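Local coordinates for thioredoxin domain-containing protein (Silicibacter pomeroyi, PDB 3EYT), which is of unknown function but has a thioredoxin-like fold of the AhpC/TSA family and may act as an oxidoreductase with antioxidant activity, at residues 29-34 / 122-127. Sequence-based numbering, arbitrary orientation.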
# COMPACT_ATOMS: atom_id res chain seq x y z
N LYS C 29 26.79 -3.04 -22.09
CA LYS C 29 25.72 -2.20 -22.65
C LYS C 29 25.79 -0.85 -21.96
O LYS C 29 26.18 -0.77 -20.79
CB LYS C 29 24.33 -2.75 -22.34
CG LYS C 29 23.96 -4.03 -23.05
CD LYS C 29 22.77 -4.65 -22.34
CE LYS C 29 22.34 -5.94 -23.00
NZ LYS C 29 22.19 -5.75 -24.45
N VAL C 30 25.44 0.19 -22.70
CA VAL C 30 25.14 1.47 -22.11
C VAL C 30 23.77 1.30 -21.43
O VAL C 30 22.87 0.64 -21.96
CB VAL C 30 25.17 2.59 -23.18
CG1 VAL C 30 24.65 3.91 -22.64
CG2 VAL C 30 26.61 2.75 -23.71
N ILE C 31 23.64 1.81 -20.22
CA ILE C 31 22.40 1.64 -19.47
C ILE C 31 21.78 3.00 -19.18
O ILE C 31 22.48 3.94 -18.71
CB ILE C 31 22.65 0.88 -18.14
CG1 ILE C 31 23.46 -0.40 -18.41
CG2 ILE C 31 21.34 0.58 -17.41
CD1 ILE C 31 24.04 -1.01 -17.15
N VAL C 32 20.50 3.14 -19.50
CA VAL C 32 19.74 4.35 -19.19
C VAL C 32 18.74 3.98 -18.12
O VAL C 32 17.93 3.08 -18.32
CB VAL C 32 18.97 4.87 -20.43
CG1 VAL C 32 18.15 6.10 -20.09
CG2 VAL C 32 19.93 5.17 -21.58
N ILE C 33 18.80 4.66 -16.98
CA ILE C 33 17.84 4.44 -15.91
C ILE C 33 16.96 5.66 -15.70
O ILE C 33 17.45 6.74 -15.44
CB ILE C 33 18.53 4.07 -14.58
CG1 ILE C 33 19.49 2.90 -14.77
CG2 ILE C 33 17.50 3.73 -13.46
CD1 ILE C 33 20.38 2.61 -13.49
N GLU C 34 15.65 5.44 -15.76
CA GLU C 34 14.69 6.49 -15.48
C GLU C 34 14.09 6.23 -14.09
O GLU C 34 13.37 5.25 -13.90
CB GLU C 34 13.62 6.51 -16.58
CG GLU C 34 12.44 7.42 -16.36
CD GLU C 34 12.80 8.90 -16.46
OE1 GLU C 34 13.83 9.27 -17.08
OE2 GLU C 34 12.04 9.70 -15.89
N LEU C 122 19.67 8.57 -15.34
CA LEU C 122 21.06 8.21 -15.07
C LEU C 122 21.60 7.44 -16.26
O LEU C 122 20.89 6.61 -16.84
CB LEU C 122 21.18 7.33 -13.83
CG LEU C 122 20.68 7.72 -12.42
CD1 LEU C 122 21.61 8.67 -11.77
CD2 LEU C 122 19.24 8.23 -12.35
N LEU C 123 22.85 7.72 -16.62
CA LEU C 123 23.54 7.04 -17.71
C LEU C 123 24.80 6.38 -17.21
O LEU C 123 25.69 7.05 -16.66
CB LEU C 123 23.99 8.02 -18.81
CG LEU C 123 23.11 8.52 -19.94
CD1 LEU C 123 24.07 8.98 -21.06
CD2 LEU C 123 22.12 7.47 -20.45
N ILE C 124 24.86 5.07 -17.43
CA ILE C 124 25.96 4.23 -17.01
C ILE C 124 26.68 3.68 -18.25
O ILE C 124 26.06 3.13 -19.16
CB ILE C 124 25.47 3.08 -16.11
CG1 ILE C 124 24.89 3.65 -14.79
CG2 ILE C 124 26.59 2.06 -15.79
CD1 ILE C 124 24.06 2.64 -14.04
N ASP C 125 28.00 3.84 -18.26
CA ASP C 125 28.79 3.44 -19.43
C ASP C 125 28.97 1.92 -19.50
O ASP C 125 28.58 1.21 -18.58
CB ASP C 125 30.11 4.22 -19.50
CG ASP C 125 31.11 3.85 -18.40
OD1 ASP C 125 30.98 2.78 -17.74
OD2 ASP C 125 32.07 4.63 -18.23
N LYS C 126 29.56 1.42 -20.59
CA LYS C 126 29.81 -0.02 -20.78
C LYS C 126 30.65 -0.67 -19.68
O LYS C 126 30.63 -1.88 -19.49
CB LYS C 126 30.53 -0.25 -22.11
CG LYS C 126 29.79 0.23 -23.30
CD LYS C 126 30.50 -0.25 -24.55
CE LYS C 126 29.92 0.46 -25.72
NZ LYS C 126 30.61 0.10 -26.97
N ALA C 127 31.41 0.15 -18.96
CA ALA C 127 32.27 -0.35 -17.88
C ALA C 127 31.59 -0.35 -16.51
O ALA C 127 32.21 -0.74 -15.53
CB ALA C 127 33.59 0.42 -17.85
O HOH W 1 27.43 -1.35 -18.29
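I33 and I124 both carry CG1 anti to their own carbonyl carbon (chi1 -53° and -65°) with CD1 extended beyond it, and on these torsions the two side chains slant across each other until CD1 of I33 lies 3.7 Å from CD1 of I124. This diagonal meeting links two successive hydrogen-bonded pairs of an antiparallel strand pairing, I31 with I124 and I33 with L122, whose side chains share one face; I31 and I124 approach through their beta carbons, CB to CB 4.1 Å. Each pair closes a ring of two nearly straight backbone hydrogen bonds, among them I124 N to I31 O at 2.9 Å and I33 N to L122 O at 2.9 Å. V32 and L123, the non-hydrogen-bonded pair between them, turn to the other face and lie side by side, CG2 of V32 pressed tightly against CD2 of L123 at 3.4 Å. Past I124 the pairing gives way to a water that bridges O of K29, at 2.9 Å, and O of D125, while the D125 carboxylate forms a salt bridge with R131 through OD2 and takes a hydrogen bond from the backbone N of D129 at OD1. Within the thioredoxin-like sheet, strand 30-36 runs between 120-124 and the parallel strand 63-69, and 129-135 flanks 120-124 on its other edge; helix 140-151 packs over V30 and L123, whereas loop residues L26 and L23 meet I31 and I124 on the face of I31, I33, L122 and I124.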